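Local coordinates for putative anti-sigma factor antagonist TM_1081 (Thermotoga maritima, PDB 3F43), which probably acts as an anti-anti-sigma factor controlled by phosphorylation, counteracting an anti-sigma factor and so releasing a sigma factor from inhibition, at residues K29-N32 / I33-H37; D45-N49 / K50-K54; V72-N75 / I76-I80. One frame throughout, in Å; residues are numbered along the deposited sequence.

Contact 1: K29-N32 / I33-H37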
ATOM      1  N   LYS A  29       1.739 -18.259  -6.787  1.00 34.66           N
ATOM      2  CA  LYS A  29       2.130 -18.280  -5.409  1.00 40.42           C
ATOM      3  C   LYS A  29       1.755 -16.964  -4.721  1.00 38.69           C
ATOM      4  O   LYS A  29       1.369 -15.959  -5.329  1.00 38.97           O
ATOM      5  CB  LYS A  29       3.657 -18.459  -5.309  1.00 41.19           C
ATOM      6  CG  LYS A  29       4.166 -19.806  -5.772  1.00 46.29           C
ATOM      7  CD  LYS A  29       5.699 -19.894  -5.682  1.00 47.46           C
ATOM      8  CE  LYS A  29       6.385 -19.253  -6.888  1.00 58.07           C
ATOM      9  NZ  LYS A  29       6.218 -20.072  -8.133  1.00 57.25           N
ATOM     10  N   GLU A  30       1.915 -16.991  -3.422  1.00 40.28           N
ATOM     11  CA  GLU A  30       1.612 -15.889  -2.571  1.00 39.78           C
ATOM     12  C   GLU A  30       2.291 -14.592  -3.037  1.00 36.28           C
ATOM     13  O   GLU A  30       3.439 -14.609  -3.442  1.00 41.11           O
ATOM     14  CB  GLU A  30       2.095 -16.259  -1.155  1.00 41.67           C
ATOM     15  CG  GLU A  30       1.575 -15.380  -0.087  1.00 49.39           C
ATOM     16  CD  GLU A  30       0.150 -15.073  -0.324  1.00 55.84           C
ATOM     17  OE1 GLU A  30      -0.685 -15.988  -0.118  1.00 61.95           O
ATOM     18  OE2 GLU A  30      -0.109 -13.934  -0.778  1.00 44.28           O
ATOM     19  N   LEU A  31       1.537 -13.493  -3.022  0.50 33.81           N
ATOM     20  CA  LEU A  31       2.084 -12.152  -3.229  0.50 31.97           C
ATOM     21  C   LEU A  31       2.042 -11.451  -1.895  0.50 31.66           C
ATOM     22  O   LEU A  31       0.951 -11.228  -1.335  0.50 34.06           O
ATOM     23  CB  LEU A  31       1.239 -11.359  -4.217  0.50 32.22           C
ATOM     24  CG  LEU A  31       1.331 -11.803  -5.658  0.50 30.87           C
ATOM     25  CD1 LEU A  31       0.445 -10.872  -6.474  0.50 30.47           C
ATOM     26  CD2 LEU A  31       2.796 -11.798  -6.102  0.50 26.26           C
ATOM     27  N   ASN A  32       3.219 -11.143  -1.366  1.00 26.61           N
ATOM     28  CA  ASN A  32       3.358 -10.636   0.018  1.00 26.61           C
ATOM     29  C   ASN A  32       4.693  -9.920   0.161  1.00 24.31           C
ATOM     30  O   ASN A  32       5.371  -9.734  -0.848  1.00 22.21           O
ATOM     31  CB  ASN A  32       3.188 -11.772   1.032  1.00 26.97           C
ATOM     32  CG  ASN A  32       4.260 -12.877   0.880  1.00 31.79           C
ATOM     33  OD1 ASN A  32       5.374 -12.631   0.390  1.00 30.38           O
ATOM     34  ND2 ASN A  32       3.930 -14.105   1.318  1.00 37.35           N
ATOM     35  N   ILE A  33       5.053  -9.519   1.369  1.00 20.36           N
ATOM     36  CA  ILE A  33       6.274  -8.773   1.661  1.00 21.14           C
ATOM     37  C   ILE A  33       7.528  -9.399   1.036  1.00 21.66           C
ATOM     38  O   ILE A  33       8.410  -8.678   0.588  1.00 21.23           O
ATOM     39  CB  ILE A  33       6.459  -8.550   3.190  1.00 18.73           C
ATOM     40  CG1 ILE A  33       7.657  -7.662   3.498  1.00 21.61           C
ATOM     41  CG2 ILE A  33       6.505  -9.886   3.987  1.00 21.25           C
ATOM     42  CD1 ILE A  33       7.706  -7.173   4.936  1.00 21.12           C
ATOM     43  N   GLU A  34       7.616 -10.717   0.995  1.00 22.50           N
ATOM     44  CA  GLU A  34       8.821 -11.344   0.463  1.00 21.92           C
ATOM     45  C   GLU A  34       9.055 -11.128  -1.040  1.00 23.05           C
ATOM     46  O   GLU A  34      10.253 -10.969  -1.455  1.00 21.60           O
ATOM     47  CB  GLU A  34       8.834 -12.839   0.784  1.00 20.47           C
ATOM     48  CG  GLU A  34       9.101 -13.132   2.252  1.00 26.92           C
ATOM     49  CD  GLU A  34       9.240 -14.620   2.594  1.00 30.03           C
ATOM     50  OE1 GLU A  34       8.419 -15.434   2.106  1.00 44.55           O
ATOM     51  OE2 GLU A  34      10.153 -14.956   3.387  1.00 48.08           O
ATOM     52  N   ASN A  35       7.976 -11.116  -1.822  1.00 19.26           N
ATOM     53  CA  ASN A  35       8.046 -10.964  -3.287  1.00 20.22           C
ATOM     54  C   ASN A  35       7.445  -9.702  -3.884  1.00 18.88           C
ATOM     55  O   ASN A  35       7.453  -9.501  -5.108  1.00 21.41           O
ATOM     56  CB  ASN A  35       7.598 -12.234  -4.017  1.00 21.14           C
ATOM     57  CG  ASN A  35       6.149 -12.493  -3.883  1.00 27.21           C
ATOM     58  OD1 ASN A  35       5.448 -11.767  -3.168  1.00 29.33           O
ATOM     59  ND2 ASN A  35       5.663 -13.538  -4.581  1.00 29.91           N
ATOM     60  N   ALA A  36       6.887  -8.827  -3.037  1.00 20.28           N
ATOM     61  CA  ALA A  36       6.142  -7.694  -3.544  1.00 20.41           C
ATOM     62  C   ALA A  36       6.967  -6.773  -4.427  1.00 19.51           C
ATOM     63  O   ALA A  36       6.545  -6.441  -5.508  1.00 23.18           O
ATOM     64  CB  ALA A  36       5.474  -6.900  -2.405  1.00 22.05           C
ATOM     65  N   HIS A  37       8.151  -6.354  -3.963  1.00 19.95           N
ATOM     66  CA  HIS A  37       9.001  -5.452  -4.765  1.00 20.73           C
ATOM     67  C   HIS A  37       9.448  -6.120  -6.048  1.00 21.18           C
ATOM     68  O   HIS A  37       9.415  -5.513  -7.117  1.00 21.93           O
ATOM     69  CB  HIS A  37      10.228  -4.988  -3.996  1.00 18.39           C
ATOM     70  CG  HIS A  37      11.138  -4.125  -4.801  1.00 23.51           C
ATOM     71  ND1 HIS A  37      10.714  -2.932  -5.371  1.00 24.53           N
ATOM     72  CD2 HIS A  37      12.429  -4.288  -5.170  1.00 22.20           C
ATOM     73  CE1 HIS A  37      11.720  -2.410  -6.049  1.00 23.51           C
ATOM     74  NE2 HIS A  37      12.766  -3.218  -5.957  1.00 23.34           N
TER
HETATM   75  O   HOH W   1       6.062 -16.250   1.405  1.00 51.57           O

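Contact 2: D45-N49 / K50-K54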
ATOM      1  N   ASP A  45       8.662  -3.008 -15.341  1.00 19.56           N
ATOM      2  CA  ASP A  45       9.665  -3.154 -16.381  1.00 19.93           C
ATOM      3  C   ASP A  45       9.158  -3.836 -17.645  1.00 19.21           C
ATOM      4  O   ASP A  45       9.516  -3.421 -18.775  1.00 20.92           O
ATOM      5  CB  ASP A  45      10.878  -3.919 -15.881  1.00 21.62           C
ATOM      6  CG  ASP A  45      11.724  -3.159 -14.891  1.00 23.82           C
ATOM      7  OD1 ASP A  45      11.619  -1.926 -14.742  1.00 25.94           O
ATOM      8  OD2 ASP A  45      12.557  -3.829 -14.262  1.00 26.11           O
ATOM      9  N   GLU A  46       8.376  -4.902 -17.486  1.00 21.22           N
ATOM     10  CA  GLU A  46       7.908  -5.693 -18.617  1.00 21.65           C
ATOM     11  C   GLU A  46       6.696  -5.142 -19.347  1.00 20.24           C
ATOM     12  O   GLU A  46       6.569  -5.337 -20.548  1.00 23.13           O
ATOM     13  CB  GLU A  46       7.572  -7.124 -18.155  1.00 24.55           C
ATOM     14  CG  GLU A  46       8.767  -7.853 -17.619  1.00 24.78           C
ATOM     15  CD  GLU A  46       9.847  -8.086 -18.667  1.00 33.74           C
ATOM     16  OE1 GLU A  46       9.515  -8.432 -19.824  1.00 32.45           O
ATOM     17  OE2 GLU A  46      11.034  -7.911 -18.345  1.00 36.71           O
ATOM     18  N   PHE A  47       5.801  -4.481 -18.620  1.00 19.50           N
ATOM     19  CA  PHE A  47       4.530  -4.097 -19.177  1.00 20.26           C
ATOM     20  C   PHE A  47       4.336  -2.572 -19.125  1.00 18.02           C
ATOM     21  O   PHE A  47       4.257  -1.933 -20.162  1.00 20.77           O
ATOM     22  CB  PHE A  47       3.424  -4.883 -18.501  1.00 19.92           C
ATOM     23  CG  PHE A  47       3.666  -6.375 -18.532  1.00 21.15           C
ATOM     24  CD1 PHE A  47       3.807  -7.028 -19.738  1.00 21.47           C
ATOM     25  CD2 PHE A  47       3.812  -7.084 -17.356  1.00 20.64           C
ATOM     26  CE1 PHE A  47       4.086  -8.378 -19.778  1.00 21.82           C
ATOM     27  CE2 PHE A  47       4.112  -8.443 -17.384  1.00 20.73           C
ATOM     28  CZ  PHE A  47       4.225  -9.074 -18.587  1.00 18.95           C
ATOM     29  N   LEU A  48       4.187  -2.022 -17.921  1.00 20.28           N
ATOM     30  CA  LEU A  48       3.736  -0.630 -17.796  1.00 21.29           C
ATOM     31  C   LEU A  48       4.720   0.328 -18.461  1.00 21.93           C
ATOM     32  O   LEU A  48       4.316   1.228 -19.193  1.00 22.57           O
ATOM     33  CB  LEU A  48       3.511  -0.246 -16.334  1.00 22.68           C
ATOM     34  CG  LEU A  48       2.383  -0.988 -15.634  1.00 21.36           C
ATOM     35  CD1 LEU A  48       2.308  -0.755 -14.121  1.00 24.18           C
ATOM     36  CD2 LEU A  48       1.026  -0.702 -16.277  1.00 24.21           C
ATOM     37  N   ASN A  49       6.013   0.131 -18.247  1.00 22.91           N
ATOM     38  CA  ASN A  49       6.998   1.021 -18.866  1.00 22.44           C
ATOM     39  C   ASN A  49       7.206   0.811 -20.364  1.00 24.69           C
ATOM     40  O   ASN A  49       7.836   1.634 -21.018  1.00 27.16           O
ATOM     41  CB  ASN A  49       8.326   0.972 -18.104  1.00 23.41           C
ATOM     42  CG  ASN A  49       8.205   1.472 -16.654  1.00 25.28           C
ATOM     43  OD1 ASN A  49       7.232   2.138 -16.262  1.00 32.06           O
ATOM     44  ND2 ASN A  49       9.208   1.152 -15.850  1.00 35.35           N
ATOM     45  N   LYS A  50       6.627  -0.258 -20.905  1.00 22.34           N
ATOM     46  CA  LYS A  50       6.635  -0.549 -22.333  1.00 25.38           C
ATOM     47  C   LYS A  50       5.290  -0.217 -22.985  1.00 26.62           C
ATOM     48  O   LYS A  50       5.098  -0.531 -24.154  1.00 29.07           O
ATOM     49  CB  LYS A  50       7.002  -2.002 -22.595  1.00 26.17           C
ATOM     50  CG  LYS A  50       8.350  -2.414 -22.024  1.00 23.58           C
ATOM     51  CD  LYS A  50       8.779  -3.777 -22.485  1.00 29.43           C
ATOM     52  CE  LYS A  50      10.233  -4.059 -22.133  1.00 36.18           C
ATOM     53  NZ  LYS A  50      10.611  -5.478 -22.463  1.00 40.49           N
ATOM     54  N   GLY A  51       4.387   0.418 -22.245  1.00 24.60           N
ATOM     55  CA  GLY A  51       3.124   0.896 -22.807  1.00 27.07           C
ATOM     56  C   GLY A  51       1.930  -0.056 -22.722  1.00 26.34           C
ATOM     57  O   GLY A  51       0.844   0.267 -23.222  1.00 28.07           O
ATOM     58  N   TYR A  52       2.092  -1.206 -22.073  1.00 24.88           N
ATOM     59  CA  TYR A  52       0.970  -2.088 -21.831  1.00 25.30           C
ATOM     60  C   TYR A  52       0.265  -1.658 -20.577  1.00 28.41           C
ATOM     61  O   TYR A  52       0.655  -2.064 -19.466  1.00 34.44           O
ATOM     62  CB  TYR A  52       1.403  -3.523 -21.598  1.00 25.51           C
ATOM     63  CG  TYR A  52       1.939  -4.232 -22.783  1.00 23.61           C
ATOM     64  CD1 TYR A  52       1.092  -4.903 -23.663  1.00 25.86           C
ATOM     65  CD2 TYR A  52       3.298  -4.295 -23.003  1.00 24.95           C
ATOM     66  CE1 TYR A  52       1.590  -5.598 -24.725  1.00 30.66           C
ATOM     67  CE2 TYR A  52       3.806  -4.998 -24.062  1.00 30.99           C
ATOM     68  CZ  TYR A  52       2.950  -5.635 -24.924  1.00 27.50           C
ATOM     69  OH  TYR A  52       3.464  -6.331 -26.007  1.00 36.06           O
ATOM     70  N   ASN A  53      -0.808  -0.920 -20.758  1.00 24.24           N
ATOM     71  CA  ASN A  53      -1.571  -0.412 -19.612  1.00 24.41           C
ATOM     72  C   ASN A  53      -2.987  -0.965 -19.496  1.00 24.06           C
ATOM     73  O   ASN A  53      -3.816  -0.381 -18.818  1.00 23.42           O
ATOM     74  CB  ASN A  53      -1.570   1.124 -19.629  1.00 25.25           C
ATOM     75  CG  ASN A  53      -2.383   1.708 -20.761  1.00 26.74           C
ATOM     76  OD1 ASN A  53      -2.780   0.994 -21.692  1.00 25.64           O
ATOM     77  ND2 ASN A  53      -2.614   3.027 -20.713  1.00 25.73           N
ATOM     78  N   LYS A  54      -3.247  -2.129 -20.105  1.00 24.22           N
ATOM     79  CA  LYS A  54      -4.459  -2.898 -19.843  1.00 21.55           C
ATOM     80  C   LYS A  54      -4.018  -4.203 -19.178  1.00 23.32           C
ATOM     81  O   LYS A  54      -3.356  -5.037 -19.820  1.00 22.79           O
ATOM     82  CB  LYS A  54      -5.250  -3.184 -21.114  1.00 23.05           C
ATOM     83  CG  LYS A  54      -5.781  -1.960 -21.853  1.00 24.33           C
ATOM     84  CD  LYS A  54      -6.445  -2.355 -23.190  1.00 25.32           C
TER
HETATM   85  O   HOH W   2      12.039  -6.082 -20.206  1.00 62.77           O

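Contact 3: V72-N75 / I76-I80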
ATOM      1  N   VAL A  72       1.668  -2.679  -3.832  1.00 27.24           N
ATOM      2  CA  VAL A  72       1.940  -2.986  -5.243  1.00 26.66           C
ATOM      3  C   VAL A  72       0.693  -2.789  -6.115  1.00 24.26           C
ATOM      4  O   VAL A  72       0.749  -2.139  -7.176  1.00 23.99           O
ATOM      5  CB  VAL A  72       2.613  -4.320  -5.415  1.00 31.29           C
ATOM      6  CG1 VAL A  72       2.651  -4.714  -6.912  1.00 33.11           C
ATOM      7  CG2 VAL A  72       4.040  -4.214  -4.751  1.00 30.72           C
ATOM      8  N   ILE A  73      -0.448  -3.307  -5.655  1.00 22.53           N
ATOM      9  CA  ILE A  73      -1.706  -3.109  -6.353  1.00 24.24           C
ATOM     10  C   ILE A  73      -2.014  -1.617  -6.534  1.00 24.16           C
ATOM     11  O   ILE A  73      -2.377  -1.158  -7.631  1.00 23.00           O
ATOM     12  CB  ILE A  73      -2.841  -3.835  -5.644  1.00 25.38           C
ATOM     13  CG1 ILE A  73      -2.608  -5.345  -5.783  1.00 27.84           C
ATOM     14  CG2 ILE A  73      -4.208  -3.419  -6.186  1.00 26.02           C
ATOM     15  CD1 ILE A  73      -3.573  -6.182  -4.947  1.00 28.53           C
ATOM     16  N   VAL A  74      -1.811  -0.855  -5.466  1.00 22.56           N
ATOM     17  CA  VAL A  74      -2.009   0.576  -5.507  1.00 22.66           C
ATOM     18  C   VAL A  74      -1.075   1.240  -6.503  1.00 22.13           C
ATOM     19  O   VAL A  74      -1.495   2.121  -7.233  1.00 23.28           O
ATOM     20  CB  VAL A  74      -1.921   1.192  -4.089  1.00 22.76           C
ATOM     21  CG1 VAL A  74      -1.771   2.736  -4.146  1.00 25.37           C
ATOM     22  CG2 VAL A  74      -3.123   0.764  -3.259  1.00 24.05           C
ATOM     23  N   ASN A  75       0.196   0.815  -6.526  1.00 23.60           N
ATOM     24  CA  ASN A  75       1.136   1.417  -7.458  1.00 24.47           C
ATOM     25  C   ASN A  75       0.746   1.149  -8.902  1.00 22.88           C
ATOM     26  O   ASN A  75       0.859   2.025  -9.770  1.00 22.17           O
ATOM     27  CB  ASN A  75       2.543   0.904  -7.198  1.00 26.66           C
ATOM     28  CG  ASN A  75       3.194   1.580  -6.020  1.00 35.13           C
ATOM     29  OD1 ASN A  75       2.967   2.755  -5.758  1.00 43.10           O
ATOM     30  ND2 ASN A  75       4.028   0.831  -5.320  1.00 41.24           N
ATOM     31  N   ILE A  76       0.304  -0.064  -9.186  1.00 22.63           N
ATOM     32  CA  ILE A  76      -0.177  -0.417 -10.530  1.00 21.08           C
ATOM     33  C   ILE A  76      -1.417   0.398 -10.917  1.00 21.25           C
ATOM     34  O   ILE A  76      -1.517   0.961 -12.030  1.00 21.20           O
ATOM     35  CB  ILE A  76      -0.470  -1.945 -10.661  1.00 22.03           C
ATOM     36  CG1 ILE A  76       0.818  -2.731 -10.506  1.00 22.80           C
ATOM     37  CG2 ILE A  76      -1.130  -2.304 -12.016  1.00 22.67           C
ATOM     38  CD1 ILE A  76       0.575  -4.236 -10.281  1.00 24.65           C
ATOM     39  N   LEU A  77      -2.332   0.474  -9.972  1.00 23.20           N
ATOM     40  CA  LEU A  77      -3.545   1.234 -10.166  1.00 22.92           C
ATOM     41  C   LEU A  77      -3.257   2.701 -10.476  1.00 21.48           C
ATOM     42  O   LEU A  77      -3.854   3.282 -11.394  1.00 21.19           O
ATOM     43  CB  LEU A  77      -4.427   1.144  -8.921  1.00 22.34           C
ATOM     44  CG  LEU A  77      -5.714   1.948  -8.960  1.00 27.11           C
ATOM     45  CD1 LEU A  77      -6.601   1.661 -10.227  1.00 27.55           C
ATOM     46  CD2 LEU A  77      -6.487   1.685  -7.697  1.00 29.54           C
ATOM     47  N   LYS A  78      -2.329   3.298  -9.720  1.00 22.22           N
ATOM     48  CA  LYS A  78      -1.929   4.685  -9.931  1.00 23.33           C
ATOM     49  C   LYS A  78      -1.349   4.887 -11.319  1.00 20.11           C
ATOM     50  O   LYS A  78      -1.701   5.825 -12.008  1.00 21.30           O
ATOM     51  CB  LYS A  78      -0.904   5.122  -8.872  1.00 24.24           C
ATOM     52  CG  LYS A  78      -1.509   5.389  -7.514  1.00 26.02           C
ATOM     53  CD  LYS A  78      -0.429   5.484  -6.388  1.00 27.91           C
ATOM     54  CE  LYS A  78       0.473   6.678  -6.501  1.00 36.12           C
ATOM     55  NZ  LYS A  78       1.295   6.824  -5.231  1.00 38.06           N
ATOM     56  N   SER A  79      -0.475   3.975 -11.744  1.00 21.00           N
ATOM     57  CA  SER A  79       0.142   4.106 -13.056  1.00 22.06           C
ATOM     58  C   SER A  79      -0.919   4.024 -14.144  1.00 20.49           C
ATOM     59  O   SER A  79      -0.950   4.838 -15.085  1.00 20.93           O
ATOM     60  CB  SER A  79       1.184   3.007 -13.267  1.00 22.64           C
ATOM     61  OG  SER A  79       1.687   3.037 -14.576  1.00 22.22           O
ATOM     62  N   ILE A  80      -1.773   3.003 -14.037  1.00 21.15           N
ATOM     63  CA  ILE A  80      -2.786   2.791 -15.057  1.00 21.13           C
ATOM     64  C   ILE A  80      -3.833   3.940 -15.107  1.00 21.67           C
ATOM     65  O   ILE A  80      -4.223   4.396 -16.189  1.00 22.51           O
ATOM     66  CB  ILE A  80      -3.434   1.383 -14.958  1.00 22.73           C
ATOM     67  CG1 ILE A  80      -2.374   0.334 -15.326  1.00 23.47           C
ATOM     68  CG2 ILE A  80      -4.637   1.276 -15.861  1.00 21.61           C
ATOM     69  CD1 ILE A  80      -2.860  -1.137 -15.202  1.00 23.23           C
TER

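Contact 1: K29-N32 / I33-H37
The backbone folds back on itself from N32 to A36, and O of N32 receives two weak bonds there: from N of A36 at 2.8 Å and from N of N35 at 3.1 Å. This is a local turn leading into a helix.

The side chain of N35 makes two of the bonds across the turn. Its CG sits between the backbone N and the carbonyl carbon (chi1 69°). This turns the amide back towards E30 and N32. OD1 of N35 accepts from N of N32 at 2.9 Å, and the bond is nearly straight (169°). The donor lies in the carbonyl plane of the N35 amide. ND2 of N35 donates a hydrogen bond to O of E30 at 2.7 Å. That oxygen is somewhat tilted from the amide plane. Bonds at both ends of the amide fix its rotation and tell oxygen from nitrogen.

N32 forms an Asx turn. Its OD1 accepts from N of E34 at 3.0 Å, with the donor 36° above the carbonyl plane and not on a lone pair. The other end of the N32 amide reaches E34 through water: ND2 of N32 donates to the water at 3.0 Å, and the water donates to OE1 of E34 at 2.6 Å.

The turn connects strand 22-25 to helix 36-48. It also lies against the start of helix 67-83. N of I33 bonds to OD2 of D66, O of L31 to OG of S69, and OE1 of E30 to N of S64. These partners lie on both sides of S67 in sequence, the probable phosphorylation site, which carries no phosphate here. I33 and A36 pack on F68, and I33 also meets I108 of the second subunit.

Contact 2: D45-N49 / K50-K54
With CG beside its backbone N (chi1 -58°) and the rest extended, the K50 chain runs back along the carbonyl oxygens of D45 and E46. CD of K50 is 3.3 Å from O of E46. The K50 side chain runs alongside that of E46 in the same direction. NZ of K50 and OE1 of E46 are 4.1 Å apart, too far for a salt bridge. A water joins the pair instead, accepting from NZ of K50 at 2.7 Å and donating to OE2 of E46 at 2.8 Å.

A Schellman motif ends the helix, with G51 at C-prime and phi positive (92°). O of F47 accepts from N of Y52 at 3.0 Å and from N of K50 at 3.0 Å, from opposite faces of its carbonyl plane. N of G51 bonds to O of L48 at 3.2 Å. CB of Y52 rests on CB of F47. CD2 of L48 lies 3.5 Å from O of Y52, a buried oxygen without a polar partner.

The turn links helix 36-48 to strand 54-58. F47 and Y52 pack on V23 of strand 22-25, and L48 meets S79 and I80 of helix 67-83.

Contact 3: V72-N75 / I76-I80
N of I76 bonds to O of V72 at 2.9 Å, in a nearly straight bond (N-H...O 166°) that meets the oxygen almost end-on. It is one of four successive i to i+4 bonds of a regular alpha helix. The bonds from N of L77 to O of I73 and from N of K78 to O of V74 are equally short. N of S79 is a little farther from O of N75, at 3.1 Å, and comes in more tilted from the carbonyl plane.

Side chains one turn apart touch along the helix. V72 holds CG1 anti to its own N (chi1 170°), which turns that methyl along the helix to CD1 of I76 at 4.0 Å. CG1 of I76 also lies close over the backbone, 3.4 Å from O of V72.

The second pair is V74 and K78, which cross obliquely. CG of K78 passes 3.3 Å from O of V74, and CD of K78 rests on CG1 of V74 at 3.8 Å. The touch is made by the aliphatic part of K78. The lysine chain bends at chi3 (67°) just beyond it. L77 places CB over the backbone, 3.3 Å from O of I73.

Helix 67-83 is the crossover of the beta-alpha-beta unit between strands 54-58 and 86-90. I73, I76, L77 and I80 press on F87 of strand 86-90, and I73 and I80 also reach L57 and I55 of strand 54-58. V72 packs on A36 and K40 of helix 36-48. V74 meets S67 and K78 meets F68 of the second subunit.

How the contacts relate
The three contacts follow one another along the chain within one STAS domain. Contacts 1 and 2 sit at the two ends of helix 36-48, with centres 20 Å apart and no touch between them. Contact 3 lies in the middle of helix 67-83 and touches both. Its centre is 15 Å from that of contact 1 and 12 Å from that of contact 2, where N53 also meets I80. Helices 36-48 and 67-83 thus pack together beside the mixed sheet. Contact 1 lies by the residues around S67 of its own chain, and contact 3 touches S67 of the second subunit; S67 is the probable phosphoserine. Contact 2 touches no other chain of the assembly.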